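Local coordinates for regulatory protein MarR (Planctomyces limnophilus, PDB 3U2R) that probably binds DNA as a winged helix-turn-helix transcription factor of the MarR family, at residues L52-S57 with E61-L66; Q67-L72 with P77-L82; R81-L86 with V92-K97. All blocks are in the same frame, centred on the assembly; numbering follows the deposited sequence.

Contact 1: L52-S57 with E61-L66; sequences LRLLRS and EGMATL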
loop_
_atom_site.group_PDB
_atom_site.type_symbol
_atom_site.label_atom_id
_atom_site.label_comp_id
_atom_site.label_asym_id
_atom_site.label_seq_id
_atom_site.Cartn_x
_atom_site.Cartn_y
_atom_site.Cartn_z
ATOM N N LEU A 52 4.404 31.261 7.579
ATOM C CA LEU A 52 5.793 31.313 7.972
ATOM C C LEU A 52 6.707 30.796 6.861
ATOM O O LEU A 52 7.711 31.422 6.614
ATOM C CB LEU A 52 6.020 30.518 9.264
ATOM C CG LEU A 52 5.321 31.049 10.553
ATOM C CD1 LEU A 52 5.426 30.046 11.713
ATOM C CD2 LEU A 52 5.946 32.376 11.055
ATOM N N ARG A 53 6.357 29.699 6.167
ATOM C CA ARG A 53 7.180 29.147 5.067
ATOM C C ARG A 53 7.294 30.120 3.911
ATOM O O ARG A 53 8.328 30.203 3.258
ATOM C CB ARG A 53 6.572 27.838 4.536
ATOM C CG ARG A 53 6.861 26.590 5.357
ATOM C CD ARG A 53 8.102 25.884 4.867
ATOM N NE ARG A 53 8.075 25.546 3.434
ATOM C CZ ARG A 53 7.460 24.498 2.882
ATOM N NH1 ARG A 53 6.783 23.641 3.632
ATOM N NH2 ARG A 53 7.518 24.305 1.571
ATOM N N LEU A 54 6.190 30.781 3.604
ATOM C CA LEU A 54 6.147 31.791 2.536
ATOM C C LEU A 54 7.066 32.966 2.937
ATOM O O LEU A 54 7.849 33.439 2.114
ATOM C CB LEU A 54 4.685 32.250 2.356
ATOM C CG LEU A 54 4.357 33.322 1.341
ATOM C CD1 LEU A 54 4.685 32.859 -0.092
ATOM C CD2 LEU A 54 2.887 33.644 1.389
ATOM N N LEU A 55 7.050 33.372 4.222
ATOM C CA LEU A 55 7.917 34.474 4.608
ATOM C C LEU A 55 9.391 34.070 4.625
ATOM O O LEU A 55 10.246 34.932 4.419
ATOM C CB LEU A 55 7.490 35.124 5.942
ATOM C CG LEU A 55 6.097 35.739 5.908
ATOM C CD1 LEU A 55 5.733 36.324 7.245
ATOM C CD2 LEU A 55 5.976 36.767 4.828
ATOM N N ARG A 56 9.696 32.807 4.843
ATOM C CA ARG A 56 11.081 32.310 4.778
ATOM C C ARG A 56 11.640 32.430 3.370
ATOM O O ARG A 56 12.807 32.772 3.232
ATOM C CB ARG A 56 11.201 30.842 5.258
ATOM C CG ARG A 56 12.679 30.324 5.210
ATOM C CD ARG A 56 12.989 29.101 6.068
ATOM N NE ARG A 56 12.120 27.933 5.836
ATOM C CZ ARG A 56 12.185 26.783 6.535
ATOM N NH1 ARG A 56 11.333 25.794 6.284
ATOM N NH2 ARG A 56 13.092 26.627 7.501
ATOM N N SER A 57 10.800 32.211 2.325
ATOM C CA SER A 57 11.250 32.265 0.926
ATOM C C SER A 57 11.710 33.645 0.491
ATOM O O SER A 57 12.414 33.733 -0.506
ATOM C CB SER A 57 10.157 31.774 -0.027
ATOM O OG SER A 57 9.053 32.667 -0.109
ATOM N N GLU A 61 13.589 39.942 3.573
ATOM C CA GLU A 61 12.578 40.897 3.145
ATOM C C GLU A 61 11.214 40.478 3.648
ATOM O O GLU A 61 10.991 39.307 3.923
ATOM C CB GLU A 61 12.537 41.014 1.636
ATOM C CG GLU A 61 13.784 41.625 1.028
ATOM C CD GLU A 61 13.868 41.349 -0.462
ATOM O OE1 GLU A 61 14.058 42.325 -1.219
ATOM O OE2 GLU A 61 13.694 40.175 -0.877
ATOM N N GLY A 62 10.324 41.443 3.770
ATOM C CA GLY A 62 8.948 41.223 4.181
ATOM C C GLY A 62 8.065 41.102 2.962
ATOM O O GLY A 62 8.524 41.289 1.837
HETATM N N MSE A 63 6.805 40.771 3.184
HETATM C CA MSE A 63 5.789 40.673 2.149
HETATM C C MSE A 63 4.535 41.407 2.639
HETATM O O MSE A 63 4.158 41.285 3.818
HETATM C CB MSE A 63 5.507 39.195 1.866
HETATM C CG MSE A 63 4.581 38.990 0.713
HETATM SE SE MSE A 63 4.364 37.092 0.222
HETATM C CE MSE A 63 6.240 36.608 -0.484
ATOM N N ALA A 64 3.886 42.157 1.730
ATOM C CA ALA A 64 2.625 42.856 1.989
ATOM C C ALA A 64 1.581 41.878 2.373
ATOM O O ALA A 64 1.489 40.816 1.737
ATOM C CB ALA A 64 2.158 43.609 0.751
ATOM N N THR A 65 0.768 42.233 3.381
ATOM C CA THR A 65 -0.326 41.383 3.879
ATOM C C THR A 65 -1.240 40.912 2.705
ATOM O O THR A 65 -1.587 39.739 2.639
ATOM C CB THR A 65 -1.107 42.174 4.955
ATOM O OG1 THR A 65 -0.196 42.526 6.007
ATOM C CG2 THR A 65 -2.299 41.404 5.523
ATOM N N LEU A 66 -1.592 41.808 1.781
ATOM C CA LEU A 66 -2.412 41.443 0.620
ATOM C C LEU A 66 -1.731 40.413 -0.286
ATOM O O LEU A 66 -2.429 39.531 -0.814
ATOM C CB LEU A 66 -2.743 42.678 -0.217
ATOM C CG LEU A 66 -3.795 43.636 0.364
ATOM C CD1 LEU A 66 -4.028 44.775 -0.572
ATOM C CD2 LEU A 66 -5.140 42.896 0.640
HETATM O O HOH W 1 10.582 37.310 5.814
#
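L54 and L55 of helix 46-58 face M63 of the short strand 63-64 without any direct hydrogen bond between the two backbones, which come nearest at L55 and G62, 6.8 Å between their CA atoms. M63, present as selenomethionine, is the residue that reaches across. Its CG lies anti to the backbone N (chi1 -174°), which sends the chain out toward the helix; the bend at chi3 (-67°) then brings CE alongside L54 CD1. The two side chains cross at about a right angle, with M63 SE 3.9 Å from L54 CD2. L55 meets the root of the same chain, its CD2 lying 3.9 Å from M63 CB. Strand 63-64 is the first strand of the winged-helix sheet and pairs with strand 103-108 through M63 and V106, while L55 also packs on V106. I68 of the following helix touches both L55 and M63. The carbonyls that face each other nearer the turn are joined by water: one molecule donates to L55 O and to E61 O, 2.8 Å from each. Close by, S57 OG donates to L54 O, three residues back, at 2.6 Å.

Contact 2: Q67-L72 with P77-L82; sequences QIADRL and PDITRL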
loop_
_atom_site.group_PDB
_atom_site.type_symbol
_atom_site.label_atom_id
_atom_site.label_comp_id
_atom_site.label_asym_id
_atom_site.label_seq_id
_atom_site.Cartn_x
_atom_site.Cartn_y
_atom_site.Cartn_z
ATOM N N GLN A 67 -0.386 40.543 -0.501
ATOM C CA GLN A 67 0.359 39.598 -1.344
ATOM C C GLN A 67 0.467 38.230 -0.648
ATOM O O GLN A 67 0.447 37.200 -1.322
ATOM C CB GLN A 67 1.742 40.136 -1.734
ATOM C CG GLN A 67 2.541 39.168 -2.643
ATOM C CD GLN A 67 3.802 39.760 -3.275
ATOM O OE1 GLN A 67 4.856 39.910 -2.630
ATOM N NE2 GLN A 67 3.753 40.048 -4.577
ATOM N N ILE A 68 0.558 38.208 0.702
ATOM C CA ILE A 68 0.554 36.949 1.467
ATOM C C ILE A 68 -0.768 36.238 1.171
ATOM O O ILE A 68 -0.765 35.077 0.797
ATOM C CB ILE A 68 0.717 37.186 2.991
ATOM C CG1 ILE A 68 2.153 37.702 3.364
ATOM C CG2 ILE A 68 0.322 35.923 3.795
ATOM C CD1 ILE A 68 2.304 38.100 4.763
ATOM N N ALA A 69 -1.893 36.954 1.350
ATOM C CA ALA A 69 -3.216 36.391 1.123
ATOM C C ALA A 69 -3.346 35.895 -0.332
ATOM O O ALA A 69 -3.727 34.767 -0.553
ATOM C CB ALA A 69 -4.276 37.436 1.419
ATOM N N ASP A 70 -2.891 36.699 -1.304
ATOM C CA ASP A 70 -2.936 36.315 -2.713
ATOM C C ASP A 70 -2.099 35.023 -2.985
ATOM O O ASP A 70 -2.595 34.137 -3.678
ATOM C CB ASP A 70 -2.462 37.495 -3.590
ATOM C CG ASP A 70 -2.346 37.152 -5.055
ATOM O OD1 ASP A 70 -1.206 36.926 -5.522
ATOM O OD2 ASP A 70 -3.400 37.070 -5.731
ATOM N N ARG A 71 -0.883 34.893 -2.399
ATOM C CA ARG A 71 -0.015 33.719 -2.626
ATOM C C ARG A 71 -0.523 32.445 -1.907
ATOM O O ARG A 71 -0.293 31.320 -2.390
ATOM C CB ARG A 71 1.423 34.005 -2.193
ATOM C CG ARG A 71 2.183 34.903 -3.163
ATOM C CD ARG A 71 2.829 34.117 -4.284
ATOM N NE ARG A 71 3.939 33.263 -3.848
ATOM C CZ ARG A 71 5.188 33.671 -3.610
ATOM N NH1 ARG A 71 6.118 32.798 -3.234
ATOM N NH2 ARG A 71 5.515 34.957 -3.736
ATOM N N LEU A 72 -1.200 32.624 -0.759
ATOM C CA LEU A 72 -1.797 31.518 -0.011
ATOM C C LEU A 72 -3.004 31.025 -0.748
ATOM O O LEU A 72 -2.936 29.936 -1.277
ATOM C CB LEU A 72 -2.197 31.948 1.410
ATOM C CG LEU A 72 -1.342 31.501 2.571
ATOM C CD1 LEU A 72 0.106 31.729 2.309
ATOM C CD2 LEU A 72 -1.798 32.219 3.814
ATOM N N PRO A 77 -9.104 38.639 4.808
ATOM C CA PRO A 77 -9.254 39.368 6.086
ATOM C C PRO A 77 -8.931 38.508 7.316
ATOM O O PRO A 77 -8.491 39.050 8.337
ATOM C CB PRO A 77 -10.718 39.840 6.088
ATOM C CG PRO A 77 -11.266 39.508 4.711
ATOM C CD PRO A 77 -10.424 38.374 4.196
ATOM N N ASP A 78 -9.088 37.166 7.194
ATOM C CA ASP A 78 -8.773 36.225 8.274
ATOM C C ASP A 78 -7.222 36.048 8.427
ATOM O O ASP A 78 -6.779 35.498 9.454
ATOM C CB ASP A 78 -9.476 34.837 8.108
ATOM C CG ASP A 78 -10.026 34.424 6.731
ATOM O OD1 ASP A 78 -9.936 33.220 6.389
ATOM O OD2 ASP A 78 -10.602 35.292 6.029
ATOM N N ILE A 79 -6.396 36.530 7.450
ATOM C CA ILE A 79 -4.952 36.367 7.586
ATOM C C ILE A 79 -4.383 37.454 8.541
ATOM O O ILE A 79 -3.274 37.269 9.006
ATOM C CB ILE A 79 -4.133 36.254 6.255
ATOM C CG1 ILE A 79 -3.714 37.597 5.650
ATOM C CG2 ILE A 79 -4.837 35.382 5.225
ATOM C CD1 ILE A 79 -2.496 37.481 4.896
ATOM N N THR A 80 -5.129 38.531 8.858
ATOM C CA THR A 80 -4.634 39.565 9.775
ATOM C C THR A 80 -4.712 39.037 11.213
ATOM O O THR A 80 -3.758 39.229 11.938
ATOM C CB THR A 80 -5.374 40.889 9.587
ATOM O OG1 THR A 80 -5.065 41.346 8.260
ATOM C CG2 THR A 80 -4.975 41.966 10.685
ATOM N N ARG A 81 -5.801 38.339 11.603
ATOM C CA ARG A 81 -5.886 37.764 12.957
ATOM C C ARG A 81 -4.799 36.677 13.117
ATOM O O ARG A 81 -4.076 36.614 14.112
ATOM C CB ARG A 81 -7.288 37.173 13.227
ATOM C CG ARG A 81 -8.304 38.205 13.708
ATOM C CD ARG A 81 -9.759 37.773 13.475
ATOM N NE ARG A 81 -10.223 36.744 14.418
ATOM C CZ ARG A 81 -10.685 36.967 15.651
ATOM N NH1 ARG A 81 -10.735 38.205 16.141
ATOM N NH2 ARG A 81 -11.089 35.951 16.409
ATOM N N LEU A 82 -4.711 35.836 12.099
ATOM C CA LEU A 82 -3.711 34.781 11.938
ATOM C C LEU A 82 -2.288 35.370 12.165
ATOM O O LEU A 82 -1.543 34.855 12.982
ATOM C CB LEU A 82 -3.903 34.241 10.522
ATOM C CG LEU A 82 -2.981 33.235 9.938
ATOM C CD1 LEU A 82 -3.680 32.506 8.791
ATOM C CD2 LEU A 82 -1.721 33.871 9.364
#
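I79 points its outer branch at helix 65-71, and the tip, CD1, makes the whole close contact. It lodges between two residues that follow each other on that helix: the methyl CG2 of I68 on one hand, the backbone and CB of A69 on the other. I68 and I79 cross obliquely, methyl against methyl, and I68 CG2 to I79 CD1 at 3.4 Å is a close fit for two methyl carbons. I79 CD1 is also 3.6 Å from A69 N and 3.9 Å from A69 CB, so the small alanine side chain lets the isoleucine come down onto the helix backbone. In I79, CG1 stands between the backbone N and the carbonyl carbon (chi1 87°), which helps to carry CD1 to the helix. I68 presents CG2 rather than its longer branch. The backbones are closest at A69 and I79, 6.7 Å between their CA atoms, and no hydrogen bond links the segments; the join is purely apolar and buried. L72 extends the apolar surface toward T51 and L54 of helix 46-58. Helices 65-71 and 78-88, joined by a short connection, are the helix-turn-helix of the MarR fold, in which helix 78-88 is probably the DNA-recognition helix.

Contact 3: R81-L86 with V92-K97; sequences RLIDRL and VLRTRK
D84 OD1 is gripped by both terminal nitrogens of R94, NH1 at 2.8 Å and NH2 at 2.7 Å, in a salt bridge between helix 78-88 and strand 92-97. The oxygen lies close to the guanidinium plane, between the two N-H groups, so neither bond is straight (139° for NH1). Both donors reach it from the anti side and out of the carboxylate plane, the two flat groups standing nearly perpendicular, 87° apart. R94 gets there with its chain extended from CG to NE, passing I83, whose CG2 packs 3.2 Å from R94 NH1. NH1 has a further, weak hydrogen bond to T80 O. Two residues earlier on the strand, V92 CG2 lies 3.8 Å from L86 CB, and V92 also packs on V106. The segment axes approach to 8.6 Å. With a leucine in place of R94, D84 would probably be left without its mate and T80 O would lose a donor, slackening the hold of the helix on the wing strand. The carboxylate of D84 probably offsets much of the charge of R94, and two N-H groups on one oxygen hold the guanidinium to the helix, while the apolar contacts of I83, L86 and V92 pack beside it.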
loop_
_atom_site.group_PDB
_atom_site.type_symbol
_atom_site.label_atom_id
_atom_site.label_comp_id
_atom_site.label_asym_id
_atom_site.label_seq_id
_atom_site.Cartn_x
_atom_site.Cartn_y
_atom_site.Cartn_z
ATOM N N ARG A 81 -5.801 38.339 11.603
ATOM C CA ARG A 81 -5.886 37.764 12.957
ATOM C C ARG A 81 -4.799 36.677 13.117
ATOM O O ARG A 81 -4.076 36.614 14.112
ATOM C CB ARG A 81 -7.288 37.173 13.227
ATOM C CG ARG A 81 -8.304 38.205 13.708
ATOM C CD ARG A 81 -9.759 37.773 13.475
ATOM N NE ARG A 81 -10.223 36.744 14.418
ATOM C CZ ARG A 81 -10.685 36.967 15.651
ATOM N NH1 ARG A 81 -10.735 38.205 16.141
ATOM N NH2 ARG A 81 -11.089 35.951 16.409
ATOM N N LEU A 82 -4.711 35.836 12.099
ATOM C CA LEU A 82 -3.711 34.781 11.938
ATOM C C LEU A 82 -2.288 35.370 12.165
ATOM O O LEU A 82 -1.543 34.855 12.982
ATOM C CB LEU A 82 -3.903 34.241 10.522
ATOM C CG LEU A 82 -2.981 33.235 9.938
ATOM C CD1 LEU A 82 -3.680 32.506 8.791
ATOM C CD2 LEU A 82 -1.721 33.871 9.364
ATOM N N ILE A 83 -1.964 36.478 11.490
ATOM C CA ILE A 83 -0.662 37.120 11.579
ATOM C C ILE A 83 -0.512 37.785 12.953
ATOM O O ILE A 83 0.596 37.776 13.470
ATOM C CB ILE A 83 -0.442 38.119 10.382
ATOM C CG1 ILE A 83 -0.147 37.329 9.099
ATOM C CG2 ILE A 83 0.745 39.122 10.612
ATOM C CD1 ILE A 83 -0.230 38.146 7.867
ATOM N N ASP A 84 -1.601 38.368 13.529
ATOM C CA ASP A 84 -1.612 38.969 14.868
ATOM C C ASP A 84 -1.067 37.971 15.878
ATOM O O ASP A 84 -0.280 38.346 16.726
ATOM C CB ASP A 84 -3.060 39.359 15.333
ATOM C CG ASP A 84 -3.759 40.570 14.737
ATOM O OD1 ASP A 84 -3.103 41.325 13.965
ATOM O OD2 ASP A 84 -4.970 40.796 15.081
ATOM N N ARG A 85 -1.541 36.710 15.818
ATOM C CA ARG A 85 -1.072 35.652 16.718
ATOM C C ARG A 85 0.409 35.420 16.522
ATOM O O ARG A 85 1.147 35.335 17.505
ATOM C CB ARG A 85 -1.841 34.335 16.484
ATOM C CG ARG A 85 -3.274 34.381 17.018
ATOM C CD ARG A 85 -3.990 33.055 16.811
ATOM N NE ARG A 85 -4.623 32.963 15.493
ATOM C CZ ARG A 85 -5.100 31.843 14.951
ATOM N NH1 ARG A 85 -5.015 30.684 15.605
ATOM N NH2 ARG A 85 -5.652 31.868 13.742
ATOM N N LEU A 86 0.855 35.346 15.252
ATOM C CA LEU A 86 2.289 35.182 14.946
ATOM C C LEU A 86 3.121 36.380 15.432
ATOM O O LEU A 86 4.215 36.177 15.942
ATOM C CB LEU A 86 2.541 34.971 13.448
ATOM C CG LEU A 86 1.889 33.749 12.838
ATOM C CD1 LEU A 86 2.247 33.685 11.376
ATOM C CD2 LEU A 86 2.298 32.478 13.633
ATOM N N VAL A 92 6.969 36.902 13.729
ATOM C CA VAL A 92 6.985 37.782 12.562
ATOM C C VAL A 92 7.087 39.226 13.021
ATOM O O VAL A 92 6.800 39.498 14.167
ATOM C CB VAL A 92 5.786 37.602 11.662
ATOM C CG1 VAL A 92 5.675 36.172 11.186
ATOM C CG2 VAL A 92 4.503 38.086 12.343
ATOM N N LEU A 93 7.573 40.113 12.162
ATOM C CA LEU A 93 7.704 41.544 12.462
ATOM C C LEU A 93 6.915 42.358 11.428
ATOM O O LEU A 93 7.149 42.239 10.237
ATOM C CB LEU A 93 9.163 41.957 12.472
ATOM C CG LEU A 93 9.416 43.401 12.904
ATOM C CD1 LEU A 93 9.060 43.617 14.337
ATOM C CD2 LEU A 93 10.779 43.790 12.661
ATOM N N ARG A 94 6.011 43.199 11.887
ATOM C CA ARG A 94 5.231 44.053 10.994
ATOM C C ARG A 94 5.878 45.393 10.779
ATOM O O ARG A 94 6.423 45.996 11.709
ATOM C CB ARG A 94 3.826 44.271 11.546
ATOM C CG ARG A 94 2.918 43.104 11.300
ATOM C CD ARG A 94 1.578 43.333 11.991
ATOM N NE ARG A 94 0.529 42.427 11.532
ATOM C CZ ARG A 94 -0.498 41.996 12.260
ATOM N NH1 ARG A 94 -1.405 41.191 11.725
ATOM N NH2 ARG A 94 -0.616 42.349 13.537
ATOM N N THR A 95 5.797 45.886 9.553
ATOM C CA THR A 95 6.301 47.229 9.212
ATOM C C THR A 95 5.235 47.913 8.372
ATOM O O THR A 95 4.889 47.400 7.315
ATOM C CB THR A 95 7.638 47.146 8.481
ATOM O OG1 THR A 95 8.517 46.357 9.284
ATOM C CG2 THR A 95 8.276 48.524 8.293
ATOM N N ARG A 96 4.660 49.025 8.874
ATOM C CA ARG A 96 3.640 49.783 8.134
ATOM C C ARG A 96 4.416 50.633 7.120
ATOM O O ARG A 96 5.440 51.209 7.490
ATOM C CB ARG A 96 2.810 50.620 9.131
ATOM C CG ARG A 96 1.495 51.082 8.626
ATOM C CD ARG A 96 0.707 51.776 9.752
ATOM N NE ARG A 96 0.266 50.818 10.770
ATOM C CZ ARG A 96 -0.727 49.936 10.633
ATOM N NH1 ARG A 96 -1.445 49.893 9.513
ATOM N NH2 ARG A 96 -1.017 49.094 11.622
ATOM N N LYS A 97 4.036 50.621 5.841
ATOM C CA LYS A 97 4.792 51.368 4.830
ATOM C C LYS A 97 4.682 52.850 5.135
ATOM O O LYS A 97 3.565 53.376 5.193
ATOM C CB LYS A 97 4.304 51.062 3.411
ATOM C CG LYS A 97 4.675 49.672 2.947
ATOM C CD LYS A 97 4.862 49.597 1.414
ATOM C CE LYS A 97 6.310 49.770 0.979
ATOM N NZ LYS A 97 6.517 49.356 -0.435
#

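In the fold
Following the chain, helix 46-58 leads into strand 63-64, and contact 1 closes the short turn between them. Contact 2 then closes the turn between helices 65-71 and 78-88, where residues 73-75 are not modelled, and contact 3 closes the turn from helix 78-88 to strand 92-97. None nests within another: contacts 1 and 2 follow in series, and contact 3 begins on R81 and L82, where contact 2 ends. Their centres lie about 10 Å apart from one another. L52 joins contact 1 to contact 3 by packing on L86 and V92, and I68 meets I83 between contacts 2 and 3. Together they bind the helix-turn-helix to helix 46-58 and to the three-stranded sheet that carries the wing.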